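Local coordinates for protein PAN2-PAN3 deadenylation complex catalytic subunit pan2 (Neurospora crassa, PDB 4CZW) that probably shortens the poly(A) tails of messenger RNA as the exonuclease subunit of the PAN2-PAN3 deadenylation complex, beside a pseudo-ubiquitin-protease domain that serves as scaffold, at residues Q229-G234 / L267-E272; T132-L137 / P387-F392; A473-S478 / S510-T515; H497-I502 / V527-A532. One frame throughout, in Å; residues are numbered along the deposited sequence.

Contact 1: Q229-G234 / L267-E272; sequences QVLKAG and LALCTE
Leu231 of helix 227-235 inserts its two methyls against Leu267 and Leu269, two residues of strand 266-270 whose CB atoms both face the helix. The contact is purely apolar. CD1 of Leu231 meets the isopropyl fork of Leu269, lying 3.7 Å from both Leu269 CD1 and Leu269 CD2, and the two side chains cross at about a right angle. The other branch, Leu231 CD2, approaches Leu267 CD2 more loosely at 4.3 Å. With CG anti to the backbone N (chi1 174°), the branched end of Leu231 swings across to the strand although the side chain leaves the backbone at an angle to it. Leucine suits all three places: a flexible, branched hydrocarbon spans the buried distance between backbones whose nearest CA atoms, those of Leu231 and Leu269, are 8.5 Å apart.

Backbone hydrogen bonding runs separately on each side. The helix keeps its own i to i-4 bonds, such as Ala233 N to Gln229 O at 3.0 Å, while the strand bonds sheet neighbours through Leu267 with Phe392 and Leu269 with Val390. Ile292 and Ile294 also touch Leu231, so the helix lies against strands 266-270 and 291-297 of the mixed sheet in the pseudo-protease domain.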
loop_
_atom_site.group_PDB
_atom_site.type_symbol
_atom_site.label_atom_id
_atom_site.label_comp_id
_atom_site.label_asym_id
_atom_site.label_seq_id
_atom_site.Cartn_x
_atom_site.Cartn_y
_atom_site.Cartn_z
ATOM N N GLN A 229 7.652 -30.578 2.504
ATOM C CA GLN A 229 7.903 -31.166 3.815
ATOM C C GLN A 229 8.156 -30.090 4.866
ATOM O O GLN A 229 7.724 -30.215 6.012
ATOM C CB GLN A 229 9.092 -32.127 3.748
ATOM C CG GLN A 229 8.835 -33.377 2.923
ATOM C CD GLN A 229 10.105 -34.152 2.630
ATOM O OE1 GLN A 229 11.211 -33.640 2.800
ATOM N NE2 GLN A 229 9.951 -35.395 2.188
ATOM N N VAL A 230 8.862 -29.036 4.469
ATOM C CA VAL A 230 9.162 -27.927 5.368
ATOM C C VAL A 230 7.889 -27.154 5.707
ATOM O O VAL A 230 7.686 -26.738 6.850
ATOM C CB VAL A 230 10.210 -26.975 4.752
ATOM C CG1 VAL A 230 10.384 -25.732 5.609
ATOM C CG2 VAL A 230 11.539 -27.696 4.582
ATOM N N LEU A 231 7.029 -26.977 4.709
ATOM C CA LEU A 231 5.745 -26.311 4.908
ATOM C C LEU A 231 4.848 -27.116 5.845
ATOM O O LEU A 231 4.222 -26.560 6.749
ATOM C CB LEU A 231 5.043 -26.092 3.567
ATOM C CG LEU A 231 3.623 -25.527 3.631
ATOM C CD1 LEU A 231 3.605 -24.197 4.366
ATOM C CD2 LEU A 231 3.043 -25.377 2.236
ATOM N N LYS A 232 4.790 -28.424 5.619
ATOM C CA LYS A 232 3.990 -29.320 6.447
ATOM C C LYS A 232 4.460 -29.304 7.898
ATOM O O LYS A 232 3.649 -29.280 8.825
ATOM C CB LYS A 232 4.042 -30.746 5.895
ATOM C CG LYS A 232 3.436 -31.791 6.818
ATOM C CD LYS A 232 3.520 -33.183 6.217
ATOM C CE LYS A 232 2.993 -34.230 7.183
ATOM N NZ LYS A 232 1.594 -33.944 7.608
ATOM N N ALA A 233 5.776 -29.314 8.085
ATOM C CA ALA A 233 6.362 -29.308 9.420
ATOM C C ALA A 233 6.078 -27.996 10.144
ATOM O O ALA A 233 5.973 -27.964 11.371
ATOM C CB ALA A 233 7.859 -29.554 9.338
ATOM N N GLY A 234 5.953 -26.918 9.378
ATOM C CA GLY A 234 5.689 -25.609 9.946
ATOM C C GLY A 234 4.256 -25.451 10.415
ATOM O O GLY A 234 4.005 -24.935 11.503
ATOM N N LEU A 267 -1.823 -17.547 1.779
ATOM C CA LEU A 267 -0.853 -18.258 2.603
ATOM C C LEU A 267 0.470 -17.507 2.719
ATOM O O LEU A 267 1.345 -17.632 1.862
ATOM C CB LEU A 267 -0.610 -19.660 2.035
ATOM C CG LEU A 267 0.232 -20.612 2.885
ATOM C CD1 LEU A 267 -0.437 -20.871 4.225
ATOM C CD2 LEU A 267 0.477 -21.918 2.144
ATOM N N ALA A 268 0.610 -16.727 3.788
ATOM C CA ALA A 268 1.853 -16.014 4.062
ATOM C C ALA A 268 2.791 -16.886 4.891
ATOM O O ALA A 268 2.378 -17.480 5.887
ATOM C CB ALA A 268 1.570 -14.703 4.777
ATOM N N LEU A 269 4.053 -16.958 4.479
ATOM C CA LEU A 269 5.010 -17.853 5.123
ATOM C C LEU A 269 6.322 -17.159 5.483
ATOM O O LEU A 269 6.938 -16.499 4.647
ATOM C CB LEU A 269 5.300 -19.050 4.216
ATOM C CG LEU A 269 4.109 -19.923 3.816
ATOM C CD1 LEU A 269 4.536 -20.987 2.818
ATOM C CD2 LEU A 269 3.474 -20.557 5.045
ATOM N N CYS A 270 6.745 -17.321 6.733
ATOM C CA CYS A 270 8.050 -16.841 7.172
ATOM C C CYS A 270 9.071 -17.972 7.100
ATOM O O CYS A 270 8.854 -19.050 7.651
ATOM C CB CYS A 270 7.977 -16.279 8.593
ATOM S SG CYS A 270 7.069 -14.724 8.732
ATOM N N THR A 271 10.182 -17.718 6.417
ATOM C CA THR A 271 11.180 -18.752 6.160
ATOM C C THR A 271 11.942 -19.166 7.416
ATOM O O THR A 271 12.325 -20.328 7.557
ATOM C CB THR A 271 12.194 -18.294 5.097
ATOM O OG1 THR A 271 12.802 -17.066 5.512
ATOM C CG2 THR A 271 11.501 -18.084 3.759
ATOM N N GLU A 272 12.159 -18.209 8.315
ATOM C CA GLU A 272 12.870 -18.449 9.572
ATOM C C GLU A 272 14.257 -19.050 9.351
ATOM O O GLU A 272 14.654 -19.988 10.041
ATOM C CB GLU A 272 12.048 -19.361 10.489
ATOM C CG GLU A 272 10.669 -18.819 10.828
ATOM C CD GLU A 272 10.727 -17.481 11.538
ATOM O OE1 GLU A 272 10.844 -17.471 12.781
ATOM O OE2 GLU A 272 10.654 -16.439 10.853
#

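Contact 2: T132-L137 / P387-F392; sequences TLVKNL and PVVVMF
Val134 and Lys135, neighbours on helix 130-149, meet Val388 and Val389, neighbours on strand 385-394. Val388 CG1 is the hub: it lies 3.7 Å from Val134 CG1 and equally 3.7 Å from both Lys135 CG and Lys135 CE.

The rotamers explain this convergence. In Val134, chi1 of 72° places CG1 between the backbone N and the carbonyl carbon, and it is this methyl that approaches both valines, reaching Val389 CG2 at 4.3 Å. Val388 holds its CG1 opposite the backbone N, directed at the helix. Lys135 is extended beyond CG and crosses Val388 at about a right angle, laying its methylenes over the valine methyl while its ammonium group continues to a long, weak ion pair with Glu272. A lysine thus fits the partly exposed border of the interface, whereas compact beta-branched valines suit both the strand and the buried middle. Leu53 of helix 51-58 also packs on Val134.

Two consecutive strand residues can face the helix because Val388 has a psi of -53°, far from extended. Val388 and Val389 together stand opposite Val329, forming a classic beta bulge. With local axes 8.3 Å apart and 27° from parallel, the whole is a helix packed on a bulged strand of the sheet in the ubiquitin-protease-like domain.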
loop_
_atom_site.group_PDB
_atom_site.type_symbol
_atom_site.label_atom_id
_atom_site.label_comp_id
_atom_site.label_asym_id
_atom_site.label_seq_id
_atom_site.Cartn_x
_atom_site.Cartn_y
_atom_site.Cartn_z
ATOM N N THR A 132 13.994 -9.140 9.933
ATOM C CA THR A 132 13.228 -9.322 11.160
ATOM C C THR A 132 12.062 -8.339 11.211
ATOM O O THR A 132 10.958 -8.687 11.633
ATOM C CB THR A 132 14.108 -9.138 12.411
ATOM O OG1 THR A 132 15.219 -10.040 12.353
ATOM C CG2 THR A 132 13.306 -9.409 13.674
ATOM N N LEU A 133 12.319 -7.110 10.773
ATOM C CA LEU A 133 11.304 -6.064 10.762
ATOM C C LEU A 133 10.129 -6.415 9.853
ATOM O O LEU A 133 8.973 -6.185 10.208
ATOM C CB LEU A 133 11.917 -4.730 10.328
ATOM C CG LEU A 133 12.834 -4.026 11.328
ATOM C CD1 LEU A 133 13.521 -2.833 10.680
ATOM C CD2 LEU A 133 12.046 -3.591 12.553
ATOM N N VAL A 134 10.429 -6.974 8.685
ATOM C CA VAL A 134 9.392 -7.307 7.714
ATOM C C VAL A 134 8.649 -8.581 8.125
ATOM O O VAL A 134 7.503 -8.794 7.730
ATOM C CB VAL A 134 9.978 -7.468 6.290
ATOM C CG1 VAL A 134 10.788 -8.748 6.171
ATOM C CG2 VAL A 134 8.871 -7.435 5.246
ATOM N N LYS A 135 9.302 -9.417 8.928
ATOM C CA LYS A 135 8.651 -10.592 9.498
ATOM C C LYS A 135 7.577 -10.161 10.481
ATOM O O LYS A 135 6.436 -10.620 10.418
ATOM C CB LYS A 135 9.663 -11.497 10.199
ATOM C CG LYS A 135 10.441 -12.403 9.270
ATOM C CD LYS A 135 11.503 -13.176 10.029
ATOM C CE LYS A 135 12.330 -14.036 9.093
ATOM N NZ LYS A 135 13.436 -14.715 9.817
ATOM N N ASN A 136 7.961 -9.274 11.392
ATOM C CA ASN A 136 7.047 -8.741 12.388
ATOM C C ASN A 136 5.910 -7.961 11.744
ATOM O O ASN A 136 4.757 -8.076 12.159
ATOM C CB ASN A 136 7.799 -7.851 13.379
ATOM C CG ASN A 136 8.812 -8.623 14.203
ATOM O OD1 ASN A 136 8.643 -9.816 14.456
ATOM N ND2 ASN A 136 9.872 -7.945 14.628
ATOM N N LEU A 137 6.240 -7.176 10.723
ATOM C CA LEU A 137 5.246 -6.364 10.031
ATOM C C LEU A 137 4.216 -7.229 9.316
ATOM O O LEU A 137 3.027 -6.912 9.312
ATOM C CB LEU A 137 5.921 -5.428 9.028
ATOM C CG LEU A 137 4.971 -4.512 8.256
ATOM C CD1 LEU A 137 4.276 -3.538 9.198
ATOM C CD2 LEU A 137 5.721 -3.772 7.168
ATOM N N PRO A 387 15.481 -15.681 0.916
ATOM C CA PRO A 387 14.064 -15.336 1.065
ATOM C C PRO A 387 13.658 -15.154 2.526
ATOM O O PRO A 387 14.140 -15.879 3.395
ATOM C CB PRO A 387 13.349 -16.539 0.448
ATOM C CG PRO A 387 14.281 -17.671 0.683
ATOM C CD PRO A 387 15.666 -17.098 0.556
ATOM N N VAL A 388 12.778 -14.193 2.784
ATOM C CA VAL A 388 12.318 -13.921 4.140
ATOM C C VAL A 388 10.835 -14.243 4.286
ATOM O O VAL A 388 10.437 -14.992 5.178
ATOM C CB VAL A 388 12.561 -12.453 4.534
ATOM C CG1 VAL A 388 12.051 -12.190 5.941
ATOM C CG2 VAL A 388 14.037 -12.117 4.428
ATOM N N VAL A 389 10.023 -13.670 3.404
ATOM C CA VAL A 389 8.589 -13.931 3.400
ATOM C C VAL A 389 8.153 -14.489 2.048
ATOM O O VAL A 389 8.483 -13.930 1.001
ATOM C CB VAL A 389 7.777 -12.659 3.714
ATOM C CG1 VAL A 389 6.291 -12.982 3.792
ATOM C CG2 VAL A 389 8.255 -12.027 5.012
ATOM N N VAL A 390 7.418 -15.595 2.077
ATOM C CA VAL A 390 6.925 -16.225 0.858
ATOM C C VAL A 390 5.401 -16.173 0.819
ATOM O O VAL A 390 4.738 -16.536 1.791
ATOM C CB VAL A 390 7.401 -17.685 0.748
ATOM C CG1 VAL A 390 6.845 -18.334 -0.505
ATOM C CG2 VAL A 390 8.920 -17.745 0.750
HETATM N N MSE A 391 4.848 -15.723 -0.304
HETATM C CA MSE A 391 3.408 -15.506 -0.406
HETATM C C MSE A 391 2.730 -16.432 -1.410
HETATM O O MSE A 391 3.035 -16.408 -2.603
HETATM C CB MSE A 391 3.124 -14.052 -0.788
HETATM C CG MSE A 391 1.657 -13.663 -0.726
HETATM SE SE MSE A 391 1.016 -13.427 1.102
HETATM C CE MSE A 391 2.100 -11.887 1.612
ATOM N N PHE A 392 1.802 -17.246 -0.914
ATOM C CA PHE A 392 0.971 -18.085 -1.769
ATOM C C PHE A 392 -0.488 -17.655 -1.679
ATOM O O PHE A 392 -0.932 -17.146 -0.650
ATOM C CB PHE A 392 1.092 -19.560 -1.378
ATOM C CG PHE A 392 2.365 -20.214 -1.831
ATOM C CD1 PHE A 392 2.459 -20.780 -3.093
ATOM C CD2 PHE A 392 3.461 -20.282 -0.989
ATOM C CE1 PHE A 392 3.627 -21.389 -3.509
ATOM C CE2 PHE A 392 4.632 -20.893 -1.400
ATOM C CZ PHE A 392 4.715 -21.444 -2.662
#

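Contact 3: A473-S478 / S510-T515; sequences AIARAS and SGITPT
This is a small, buried apolar contact in the exonuclease domain, where Ile512, in the loop following helix 507-510, covers Ala475 and Arg476 at the corner that breaks strand 471-481. Ile512 CD1 comes to 4.1 Å from Arg476 CB, and its other branch, CG2, lies a looser 4.5 Å from Ala475 CB. Both of these residues direct their CB atoms at the loop because the chain turns a corner at Ala475, where psi is -22°. Alanine leaves room for the branched isoleucine there, and the base of the arginine is hydrocarbon enough to join it.

The loop is shaped by Gly511, whose positive phi of 77° is easily adopted without a side chain, and by a weak bond from Ile512 N to Ser510 OG at 3.4 Å.

Arginine serves two ends. With CG opposite the backbone N and the chain stretched to NE, the guanidinium passes beyond Ile512 to salt bridges with Asp603 through NH1 and Asp493 through NE; this double grip probably fixes its orientation. Its side chain also lies about 4 Å from that of Glu447, a catalytic metal ligand by similarity. The contact thus packs a loop on an inner strand of the sheet, close to the acidic metal site expected in a DEDD exoribonuclease with the RNase H-like fold.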
loop_
_atom_site.group_PDB
_atom_site.type_symbol
_atom_site.label_atom_id
_atom_site.label_comp_id
_atom_site.label_asym_id
_atom_site.label_seq_id
_atom_site.Cartn_x
_atom_site.Cartn_y
_atom_site.Cartn_z
ATOM N N ALA A 473 4.588 18.327 4.825
ATOM C CA ALA A 473 3.314 17.702 5.154
ATOM C C ALA A 473 2.167 18.673 4.908
ATOM O O ALA A 473 2.309 19.878 5.111
ATOM C CB ALA A 473 3.308 17.228 6.596
ATOM N N ILE A 474 1.032 18.141 4.465
ATOM C CA ILE A 474 -0.146 18.959 4.213
ATOM C C ILE A 474 -0.685 19.552 5.509
ATOM O O ILE A 474 -0.995 18.825 6.452
ATOM C CB ILE A 474 -1.262 18.150 3.526
ATOM C CG1 ILE A 474 -0.746 17.520 2.231
ATOM C CG2 ILE A 474 -2.468 19.033 3.248
ATOM C CD1 ILE A 474 -0.268 18.530 1.215
ATOM N N ALA A 475 -0.785 20.876 5.552
ATOM C CA ALA A 475 -1.328 21.567 6.715
ATOM C C ALA A 475 -2.708 22.130 6.400
ATOM O O ALA A 475 -3.509 22.384 7.298
ATOM C CB ALA A 475 -0.392 22.674 7.164
ATOM N N ARG A 476 -2.972 22.319 5.111
ATOM C CA ARG A 476 -4.254 22.839 4.654
ATOM C C ARG A 476 -4.535 22.384 3.227
ATOM O O ARG A 476 -3.653 22.424 2.369
ATOM C CB ARG A 476 -4.280 24.366 4.738
ATOM C CG ARG A 476 -5.585 24.992 4.274
ATOM C CD ARG A 476 -5.482 26.505 4.209
ATOM N NE ARG A 476 -6.713 27.113 3.711
ATOM C CZ ARG A 476 -6.856 28.409 3.460
ATOM N NH1 ARG A 476 -5.844 29.242 3.659
ATOM N NH2 ARG A 476 -8.012 28.875 3.007
ATOM N N ALA A 477 -5.764 21.947 2.977
ATOM C CA ALA A 477 -6.162 21.503 1.647
ATOM C C ALA A 477 -7.459 22.176 1.218
ATOM O O ALA A 477 -8.505 21.981 1.836
ATOM C CB ALA A 477 -6.310 19.991 1.615
ATOM N N SER A 478 -7.385 22.972 0.155
ATOM C CA SER A 478 -8.552 23.694 -0.338
ATOM C C SER A 478 -8.986 23.191 -1.708
ATOM O O SER A 478 -8.205 23.202 -2.658
ATOM C CB SER A 478 -8.262 25.195 -0.404
ATOM O OG SER A 478 -7.880 25.699 0.863
ATOM N N SER A 510 2.946 30.307 3.729
ATOM C CA SER A 510 1.650 29.634 3.702
ATOM C C SER A 510 0.555 30.357 4.484
ATOM O O SER A 510 -0.631 30.108 4.270
ATOM C CB SER A 510 1.793 28.207 4.235
ATOM O OG SER A 510 2.236 28.207 5.581
ATOM N N GLY A 511 0.949 31.242 5.394
ATOM C CA GLY A 511 -0.016 31.965 6.205
ATOM C C GLY A 511 -0.593 31.113 7.317
ATOM O O GLY A 511 -1.578 31.490 7.954
ATOM N N ILE A 512 0.024 29.961 7.555
ATOM C CA ILE A 512 -0.449 29.030 8.573
ATOM C C ILE A 512 0.130 29.360 9.945
ATOM O O ILE A 512 1.345 29.482 10.105
ATOM C CB ILE A 512 -0.096 27.575 8.211
ATOM C CG1 ILE A 512 -0.672 27.210 6.841
ATOM C CG2 ILE A 512 -0.609 26.619 9.277
ATOM C CD1 ILE A 512 -2.183 27.282 6.774
ATOM N N THR A 513 -0.750 29.508 10.930
ATOM C CA THR A 513 -0.340 29.781 12.302
ATOM C C THR A 513 -0.585 28.550 13.173
ATOM O O THR A 513 -1.452 27.734 12.857
ATOM C CB THR A 513 -1.099 30.989 12.888
ATOM O OG1 THR A 513 -2.460 30.626 13.149
ATOM C CG2 THR A 513 -1.063 32.163 11.920
ATOM N N PRO A 514 0.183 28.405 14.266
ATOM C CA PRO A 514 -0.005 27.288 15.201
ATOM C C PRO A 514 -1.427 27.196 15.752
ATOM O O PRO A 514 -1.871 26.110 16.123
ATOM C CB PRO A 514 0.989 27.601 16.321
ATOM C CG PRO A 514 2.064 28.376 15.650
ATOM C CD PRO A 514 1.369 29.211 14.610
ATOM N N THR A 515 -2.125 28.326 15.803
ATOM C CA THR A 515 -3.501 28.360 16.281
ATOM C C THR A 515 -4.425 27.588 15.341
ATOM O O THR A 515 -5.323 26.876 15.789
ATOM C CB THR A 515 -4.008 29.809 16.424
ATOM O OG1 THR A 515 -3.167 30.521 17.341
ATOM C CG2 THR A 515 -5.442 29.832 16.936
#

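Contact 4: H497-I502 / V527-A532; sequences HIKETI and VSPKTA
At the start of helix 529-541 the exonuclease domain joins a strand end to a helix N-terminus: His497, just past strand 490-496, bonds to Val527, the last residue of strand 525-527. His497 N donates to Val527 O over 2.8 Å, nearly straight at 173° about the hydrogen, with the donor tilted 21° out of the carbonyl plane. His497 CB rests 3.5 Å from the same oxygen, while its ring, with CG opposite the backbone N (chi1 -177°), leads off from the helix start; the side chain touches Pro519.

The bond prolongs the parallel pairing of these two strands, begun by Tyr495 with Val527, up to the point where the chain leaves strand 525-527 for the helix. Ser528 is the N-cap there, its OG accepting a weak bond from Thr531 N at 3.4 Å. Pro529 follows at the first helical turn, a place where its missing N-H costs nothing. Its ring edge packs on the loop: Pro529 CD lies 3.6 Å from His497 O, and Lys499 CD approaches Pro529 CD at 4.5 Å. Lysine suits this partly exposed place, its methylenes near the proline and its ammonium group in a long, weak ion pair with Asp78. That aspartate, from the zinc-bearing loop of the pseudo-protease domain, also touches Pro529, while Lys530 NZ bonds to Cys75 O and Ala77 O.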
loop_
_atom_site.group_PDB
_atom_site.type_symbol
_atom_site.label_atom_id
_atom_site.label_comp_id
_atom_site.label_asym_id
_atom_site.label_seq_id
_atom_site.Cartn_x
_atom_site.Cartn_y
_atom_site.Cartn_z
ATOM N N HIS A 497 -4.896 18.292 11.540
ATOM C CA HIS A 497 -4.376 18.043 12.876
ATOM C C HIS A 497 -3.189 17.096 12.769
ATOM O O HIS A 497 -3.349 15.875 12.790
ATOM C CB HIS A 497 -5.454 17.459 13.791
ATOM C CG HIS A 497 -5.004 17.250 15.203
ATOM N ND1 HIS A 497 -3.793 17.709 15.676
ATOM C CD2 HIS A 497 -5.601 16.628 16.248
ATOM C CE1 HIS A 497 -3.663 17.379 16.948
ATOM N NE2 HIS A 497 -4.748 16.723 17.320
ATOM N N ILE A 498 -1.998 17.670 12.647
ATOM C CA ILE A 498 -0.785 16.891 12.443
ATOM C C ILE A 498 -0.248 16.331 13.755
ATOM O O ILE A 498 0.038 17.077 14.692
ATOM C CB ILE A 498 0.300 17.737 11.758
ATOM C CG1 ILE A 498 -0.224 18.264 10.421
ATOM C CG2 ILE A 498 1.571 16.925 11.564
ATOM C CD1 ILE A 498 0.700 19.234 9.740
ATOM N N LYS A 499 -0.115 15.010 13.812
ATOM C CA LYS A 499 0.347 14.330 15.016
ATOM C C LYS A 499 1.867 14.186 15.034
ATOM O O LYS A 499 2.414 13.377 15.783
ATOM C CB LYS A 499 -0.315 12.955 15.133
ATOM C CG LYS A 499 -1.825 13.012 15.314
ATOM C CD LYS A 499 -2.550 12.208 14.246
ATOM C CE LYS A 499 -2.188 10.733 14.317
ATOM N NZ LYS A 499 -2.927 9.932 13.302
ATOM N N GLU A 500 2.541 14.977 14.206
ATOM C CA GLU A 500 3.998 14.975 14.157
ATOM C C GLU A 500 4.551 16.239 14.808
ATOM O O GLU A 500 3.792 17.124 15.205
ATOM C CB GLU A 500 4.489 14.867 12.712
ATOM C CG GLU A 500 3.821 13.765 11.904
ATOM C CD GLU A 500 4.185 12.377 12.393
ATOM O OE1 GLU A 500 5.355 12.168 12.774
ATOM O OE2 GLU A 500 3.299 11.497 12.397
ATOM N N THR A 501 5.872 16.321 14.918
ATOM C CA THR A 501 6.516 17.512 15.458
ATOM C C THR A 501 6.856 18.488 14.335
ATOM O O THR A 501 7.677 18.191 13.468
ATOM C CB THR A 501 7.795 17.165 16.239
ATOM O OG1 THR A 501 7.455 16.386 17.393
ATOM C CG2 THR A 501 8.506 18.433 16.686
ATOM N N ILE A 502 6.215 19.653 14.359
ATOM C CA ILE A 502 6.412 20.657 13.319
ATOM C C ILE A 502 7.609 21.554 13.622
ATOM O O ILE A 502 7.615 22.287 14.610
ATOM C CB ILE A 502 5.158 21.535 13.141
ATOM C CG1 ILE A 502 3.939 20.663 12.834
ATOM C CG2 ILE A 502 5.379 22.559 12.040
ATOM C CD1 ILE A 502 2.658 21.447 12.646
ATOM N N VAL A 527 -9.220 18.692 10.915
ATOM C CA VAL A 527 -9.533 17.270 10.819
ATOM C C VAL A 527 -8.273 16.410 10.841
ATOM O O VAL A 527 -7.156 16.922 10.759
ATOM C CB VAL A 527 -10.325 16.953 9.536
ATOM C CG1 VAL A 527 -11.666 17.673 9.542
ATOM C CG2 VAL A 527 -9.515 17.333 8.306
ATOM N N SER A 528 -8.464 15.100 10.954
ATOM C CA SER A 528 -7.356 14.155 10.924
ATOM C C SER A 528 -6.833 14.012 9.495
ATOM O O SER A 528 -7.581 14.229 8.542
ATOM C CB SER A 528 -7.796 12.796 11.479
ATOM O OG SER A 528 -8.688 12.146 10.592
ATOM N N PRO A 529 -5.544 13.662 9.344
ATOM C CA PRO A 529 -4.911 13.518 8.025
ATOM C C PRO A 529 -5.666 12.590 7.076
ATOM O O PRO A 529 -5.855 12.928 5.907
ATOM C CB PRO A 529 -3.538 12.932 8.365
ATOM C CG PRO A 529 -3.250 13.443 9.729
ATOM C CD PRO A 529 -4.574 13.473 10.439
ATOM N N LYS A 530 -6.094 11.436 7.578
ATOM C CA LYS A 530 -6.775 10.447 6.751
ATOM C C LYS A 530 -8.180 10.906 6.373
ATOM O O LYS A 530 -8.701 10.536 5.321
ATOM C CB LYS A 530 -6.827 9.100 7.477
ATOM C CG LYS A 530 -7.440 7.963 6.677
ATOM C CD LYS A 530 -8.804 7.580 7.226
ATOM C CE LYS A 530 -9.336 6.325 6.559
ATOM N NZ LYS A 530 -10.603 5.858 7.185
ATOM N N THR A 531 -8.788 11.719 7.232
ATOM C CA THR A 531 -10.125 12.243 6.972
ATOM C C THR A 531 -10.123 13.152 5.748
ATOM O O THR A 531 -10.985 13.037 4.876
ATOM C CB THR A 531 -10.673 13.024 8.182
ATOM O OG1 THR A 531 -10.713 12.166 9.329
ATOM C CG2 THR A 531 -12.075 13.540 7.895
ATOM N N ALA A 532 -9.146 14.049 5.686
ATOM C CA ALA A 532 -9.022 14.963 4.557
ATOM C C ALA A 532 -8.577 14.222 3.302
ATOM O O ALA A 532 -9.036 14.520 2.200
ATOM C CB ALA A 532 -8.049 16.079 4.886
#

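In the fold
From the N terminus, contact 2 opens first, at 132-137, and closes only at 387-392, some 250 residues on. Contact 1, from 229-234 to 267-272, opens and closes within that span. They use neighbouring strands of one sheet, 266-270 for contact 1 and 385-394 for contact 2, and touch directly; they tie helices to the core of the ubiquitin-protease-like domain. The chain then enters the exonuclease domain, where contacts 3 and 4 cross: 473-478 opens, 497-502 follows, and 510-515 and 527-532 close them in turn. Their centres are 11 Å apart and they meet through Ile474 and Ile498. Contact 4, about 30 Å from contact 2 between centres, also borders the interface between the domains.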